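Long-range contact in hydrogen peroxide-inducible genes activator (Corynebacterium glutamicum, PDB 6G1D), which senses hydrogen peroxide as a LysR-type transcription factor and probably binds DNA through a helix-turn-helix domain to control peroxide-inducible genes: residues T11-E23 and G70-A84. The protein carries 1 engineered substitution. Sequence-based numbering, arbitrary orientation.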
loop_
_atom_site.group_PDB
_atom_site.type_symbol
_atom_site.label_atom_id
_atom_site.label_comp_id
_atom_site.label_asym_id
_atom_site.label_seq_id
_atom_site.Cartn_x
_atom_site.Cartn_y
_atom_site.Cartn_z
ATOM N N THR B 11 27.937 24.210 20.313
ATOM C CA THR B 11 26.730 24.560 21.043
ATOM C C THR B 11 25.523 24.276 20.170
ATOM O O THR B 11 25.622 24.216 18.941
ATOM C CB THR B 11 26.719 26.057 21.407
ATOM O OG1 THR B 11 26.784 26.805 20.194
ATOM C CG2 THR B 11 27.908 26.408 22.275
ATOM N N LEU B 12 24.374 24.136 20.799
ATOM C CA LEU B 12 23.133 24.051 20.043
ATOM C C LEU B 12 22.934 25.292 19.152
ATOM O O LEU B 12 22.541 25.156 17.987
ATOM C CB LEU B 12 21.946 23.830 20.968
ATOM C CG LEU B 12 21.936 22.426 21.577
ATOM C CD1 LEU B 12 21.040 22.409 22.811
ATOM C CD2 LEU B 12 21.599 21.317 20.545
ATOM N N ALA B 13 23.282 26.472 19.649
ATOM C CA ALA B 13 23.136 27.707 18.854
ATOM C C ALA B 13 23.951 27.634 17.578
ATOM O O ALA B 13 23.512 28.052 16.523
ATOM C CB ALA B 13 23.503 28.958 19.661
ATOM N N GLN B 14 25.155 27.089 17.661
ATOM C CA GLN B 14 25.978 26.954 16.471
ATOM C C GLN B 14 25.395 25.973 15.496
ATOM O O GLN B 14 25.416 26.204 14.294
ATOM C CB GLN B 14 27.407 26.535 16.871
ATOM C CG GLN B 14 28.200 27.700 17.488
ATOM C CD GLN B 14 29.401 27.253 18.294
ATOM O OE1 GLN B 14 29.659 26.053 18.503
ATOM N NE2 GLN B 14 30.175 28.239 18.712
ATOM N N LEU B 15 24.872 24.862 16.004
ATOM C CA LEU B 15 24.228 23.876 15.155
ATOM C C LEU B 15 22.992 24.444 14.486
ATOM O O LEU B 15 22.768 24.153 13.300
ATOM C CB LEU B 15 23.911 22.601 15.930
ATOM C CG LEU B 15 25.154 21.795 16.403
ATOM C CD1 LEU B 15 24.680 20.555 17.155
ATOM C CD2 LEU B 15 26.031 21.402 15.249
ATOM N N ARG B 16 22.186 25.235 15.217
ATOM C CA ARG B 16 21.004 25.877 14.611
ATOM C C ARG B 16 21.435 26.775 13.463
ATOM O O ARG B 16 20.852 26.735 12.381
ATOM C CB ARG B 16 20.185 26.676 15.631
ATOM C CG ARG B 16 19.411 25.742 16.573
ATOM C CD ARG B 16 18.311 26.314 17.444
ATOM N NE ARG B 16 18.788 26.768 18.754
ATOM C CZ ARG B 16 18.803 26.077 19.907
ATOM N NH1 ARG B 16 18.336 24.817 20.029
ATOM N NH2 ARG B 16 19.264 26.698 21.002
ATOM N N THR B 17 22.485 27.559 13.661
ATOM C CA THR B 17 23.009 28.381 12.582
ATOM C C THR B 17 23.383 27.571 11.358
ATOM O O THR B 17 23.013 27.922 10.245
ATOM C CB THR B 17 24.210 29.246 13.046
ATOM O OG1 THR B 17 23.739 30.304 13.844
ATOM C CG2 THR B 17 24.968 29.850 11.872
ATOM N N PHE B 18 24.135 26.504 11.561
ATOM C CA PHE B 18 24.542 25.645 10.433
ATOM C C PHE B 18 23.332 25.077 9.680
ATOM O O PHE B 18 23.261 25.134 8.462
ATOM C CB PHE B 18 25.432 24.502 10.973
ATOM C CG PHE B 18 25.704 23.397 10.011
ATOM C CD1 PHE B 18 26.044 23.654 8.681
ATOM C CD2 PHE B 18 25.664 22.067 10.440
ATOM C CE1 PHE B 18 26.322 22.614 7.819
ATOM C CE2 PHE B 18 25.913 21.042 9.561
ATOM C CZ PHE B 18 26.241 21.330 8.261
ATOM N N VAL B 19 22.401 24.512 10.417
ATOM C CA VAL B 19 21.253 23.823 9.818
ATOM C C VAL B 19 20.382 24.851 9.057
ATOM O O VAL B 19 19.961 24.594 7.931
ATOM C CB VAL B 19 20.474 23.061 10.908
ATOM C CG1 VAL B 19 19.093 22.656 10.455
ATOM C CG2 VAL B 19 21.272 21.843 11.368
ATOM N N THR B 20 20.180 25.970 9.710
ATOM C CA THR B 20 19.413 27.045 9.082
ATOM C C THR B 20 19.957 27.657 7.682
ATOM O O THR B 20 19.397 27.793 6.558
ATOM C CB THR B 20 19.238 28.180 10.080
ATOM O OG1 THR B 20 18.480 27.708 11.184
ATOM C CG2 THR B 20 18.505 29.299 9.452
ATOM N N ILE B 21 21.268 27.801 7.755
ATOM C CA ILE B 21 21.965 28.224 6.528
ATOM C C ILE B 21 21.858 27.147 5.444
ATOM O O ILE B 21 21.611 27.455 4.264
ATOM C CB ILE B 21 23.462 28.592 6.753
ATOM C CG1 ILE B 21 23.612 29.802 7.665
ATOM C CG2 ILE B 21 24.113 28.969 5.408
ATOM C CD1 ILE B 21 24.991 29.957 8.253
ATOM N N ALA B 22 22.051 25.897 5.835
ATOM C CA ALA B 22 21.976 24.753 4.884
ATOM C C ALA B 22 20.609 24.659 4.212
ATOM O O ALA B 22 20.530 24.364 3.025
ATOM C CB ALA B 22 22.295 23.432 5.571
ATOM N N GLU B 23 19.559 24.834 5.013
ATOM C CA GLU B 23 18.158 24.898 4.575
ATOM C C GLU B 23 17.684 26.164 3.797
ATOM O O GLU B 23 16.945 26.042 2.833
ATOM C CB GLU B 23 17.222 24.531 5.729
ATOM C CG GLU B 23 17.365 23.068 6.126
ATOM C CD GLU B 23 16.709 22.706 7.445
ATOM O OE1 GLU B 23 16.134 23.590 8.109
ATOM O OE2 GLU B 23 16.776 21.522 7.825
ATOM N N GLY B 70 29.768 19.360 4.933
ATOM C CA GLY B 70 28.533 19.915 5.517
ATOM C C GLY B 70 27.314 19.032 5.226
ATOM O O GLY B 70 26.501 18.770 6.102
ATOM N N GLU B 71 27.226 18.536 3.990
ATOM C CA GLU B 71 26.123 17.658 3.617
ATOM C C GLU B 71 26.130 16.350 4.423
ATOM O O GLU B 71 25.078 15.861 4.840
ATOM C CB GLU B 71 26.157 17.388 2.116
ATOM C CG GLU B 71 24.970 16.574 1.592
ATOM C CD GLU B 71 24.878 16.543 0.073
ATOM O OE1 GLU B 71 25.077 17.652 -0.526
ATOM O OE2 GLU B 71 24.593 15.430 -0.485
ATOM N N LYS B 72 27.325 15.797 4.654
ATOM C CA LYS B 72 27.443 14.593 5.468
ATOM C C LYS B 72 27.146 14.833 6.941
ATOM O O LYS B 72 26.587 13.969 7.599
ATOM C CB LYS B 72 28.832 13.952 5.317
ATOM C CG LYS B 72 29.057 13.297 3.982
ATOM C CD LYS B 72 30.419 12.617 3.910
ATOM C CE LYS B 72 31.432 13.489 3.196
ATOM N NZ LYS B 72 32.688 12.686 3.034
ATOM N N LEU B 73 27.504 15.994 7.472
ATOM C CA LEU B 73 27.246 16.275 8.890
ATOM C C LEU B 73 25.830 16.794 9.188
ATOM O O LEU B 73 25.371 16.696 10.333
ATOM C CB LEU B 73 28.293 17.246 9.437
ATOM C CG LEU B 73 29.712 16.610 9.532
ATOM C CD1 LEU B 73 30.762 17.708 9.729
ATOM C CD2 LEU B 73 29.735 15.602 10.662
ATOM N N LEU B 74 25.161 17.254 8.151
ATOM C CA LEU B 74 23.815 17.907 8.358
ATOM C C LEU B 74 22.705 16.967 9.128
ATOM O O LEU B 74 21.991 17.260 10.135
ATOM C CB LEU B 74 23.241 18.378 7.007
ATOM C CG LEU B 74 21.912 19.119 6.990
ATOM C CD1 LEU B 74 22.005 20.369 7.833
ATOM C CD2 LEU B 74 21.545 19.479 5.546
ATOM N N PRO B 75 22.714 15.710 8.715
ATOM C CA PRO B 75 21.794 14.831 9.477
ATOM C C PRO B 75 22.140 14.635 10.946
ATOM O O PRO B 75 21.260 14.481 11.788
ATOM C CB PRO B 75 21.820 13.498 8.735
ATOM C CG PRO B 75 22.803 13.646 7.611
ATOM C CD PRO B 75 23.131 15.091 7.437
ATOM N N PHE B 76 23.415 14.664 11.273
ATOM C CA PHE B 76 23.834 14.518 12.680
ATOM C C PHE B 76 23.519 15.787 13.463
ATOM O O PHE B 76 23.117 15.717 14.630
ATOM C CB PHE B 76 25.303 14.098 12.764
ATOM C CG PHE B 76 25.567 12.746 12.130
ATOM C CD1 PHE B 76 25.256 11.557 12.807
ATOM C CD2 PHE B 76 26.072 12.661 10.828
ATOM C CE1 PHE B 76 25.462 10.328 12.205
ATOM C CE2 PHE B 76 26.286 11.422 10.237
ATOM C CZ PHE B 76 25.982 10.252 10.914
ATOM N N ALA B 77 23.676 16.947 12.821
ATOM C CA ALA B 77 23.308 18.219 13.432
ATOM C C ALA B 77 21.803 18.244 13.687
ATOM O O ALA B 77 21.358 18.545 14.787
ATOM C CB ALA B 77 23.724 19.384 12.544
ATOM N N LYS B 78 21.016 17.900 12.670
ATOM C CA LYS B 78 19.548 17.794 12.835
ATOM C C LYS B 78 19.131 16.853 13.942
ATOM O O LYS B 78 18.246 17.193 14.703
ATOM C CB LYS B 78 18.863 17.399 11.529
ATOM C CG LYS B 78 18.746 18.626 10.644
ATOM C CD LYS B 78 19.140 18.612 9.173
ATOM C CE LYS B 78 18.019 18.553 8.121
ATOM N NZ LYS B 78 17.525 17.160 8.022
ATOM N N SER B 79 19.742 15.676 14.053
ATOM C CA SER B 79 19.402 14.743 15.151
ATOM C C SER B 79 19.628 15.379 16.513
ATOM O O SER B 79 18.849 15.150 17.431
ATOM C CB SER B 79 20.209 13.451 15.096
ATOM O OG SER B 79 20.173 12.900 13.808
ATOM N N THR B 80 20.693 16.166 16.641
ATOM C CA THR B 80 21.003 16.804 17.912
ATOM C C THR B 80 19.925 17.823 18.295
ATOM O O THR B 80 19.434 17.834 19.429
ATOM C CB THR B 80 22.406 17.460 17.886
ATOM O OG1 THR B 80 23.378 16.519 17.377
ATOM C CG2 THR B 80 22.797 17.914 19.289
ATOM N N LEU B 81 19.559 18.653 17.316
ATOM C CA LEU B 81 18.538 19.690 17.501
ATOM C C LEU B 81 17.172 19.047 17.805
ATOM O O LEU B 81 16.449 19.542 18.669
ATOM C CB LEU B 81 18.437 20.588 16.288
ATOM C CG LEU B 81 19.705 21.388 15.988
ATOM C CD1 LEU B 81 19.650 22.203 14.687
ATOM C CD2 LEU B 81 20.027 22.318 17.144
ATOM N N ASP B 82 16.873 17.924 17.132
ATOM C CA ASP B 82 15.624 17.193 17.372
ATOM C C ASP B 82 15.610 16.576 18.763
ATOM O O ASP B 82 14.598 16.632 19.454
ATOM C CB ASP B 82 15.393 16.084 16.318
ATOM C CG ASP B 82 15.188 16.624 14.886
ATOM O OD1 ASP B 82 14.973 17.839 14.685
ATOM O OD2 ASP B 82 15.269 15.804 13.943
ATOM N N ALA B 83 16.726 15.986 19.185
ATOM C CA ALA B 83 16.807 15.481 20.563
ATOM C C ALA B 83 16.637 16.616 21.598
ATOM O O ALA B 83 15.961 16.425 22.613
ATOM C CB ALA B 83 18.112 14.735 20.795
ATOM N N ALA B 84 17.218 17.792 21.340
ATOM C CA ALA B 84 17.093 18.911 22.285
ATOM C C ALA B 84 15.654 19.434 22.357
ATOM O O ALA B 84 15.158 19.714 23.436
ATOM C CB ALA B 84 18.039 20.038 21.919
#
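Leu81 is a knob inserted among Leu12, Leu15, Arg16 and Val19 of the facing helix. Its two methyls divide the work: CD2 lies 3.5 Å from Arg16 CG, on the aliphatic part of that chain, whereas CD1 meets Val19 CG2 tip to tip at 3.7 Å. Val19 is a knob in return, in a hole made by Leu74, Ala77, Lys78 and Leu81. With CG1 anti to its backbone N (chi1 164°), CG2 is turned onto Ala77 CB, again at 3.7 Å, and CG1 onto Lys78 CG. Phe18 fills a third hole, beside Ala77 and Leu74; Gly70 O meets the ring at its edge, 3.4 Å from CZ. The axes of segments 12-23 and 70-84 approach to 9.7 Å, and the CA atoms of Leu15 and Ala77 come within 6.0 Å. At one end Leu12 CD1 touches Ala84 CB, while the side chains of Leu15 and Thr80 cross at about a right angle, CD1 of the leucine touching CG2 of the threonine; at the other, Ala22 CB rests on Leu74 CD1.

The polar contribution is slight. Glu23 OE2 stands 4.4 Å from Lys78 NZ, too far for a salt bridge. At the N-terminus of helix 12-24, Thr11 as N-cap and Gln14 form a capping box: Gln14 N donates to Thr11 OG1 and Thr11 N to Gln14 OE1.

Segments 12-23 and 70-84 cross at -127°; they belong to helix 12-24 and the long helix 68-95, joining the helix-turn-helix region to the linker helix of a LysR-type regulator. Behind Phe18 and Thr17 lies helix 38-52, and helix 27-33 receives Ile21; Phe87 of the second subunit packs on Leu15, and its His90 stacks on Phe76.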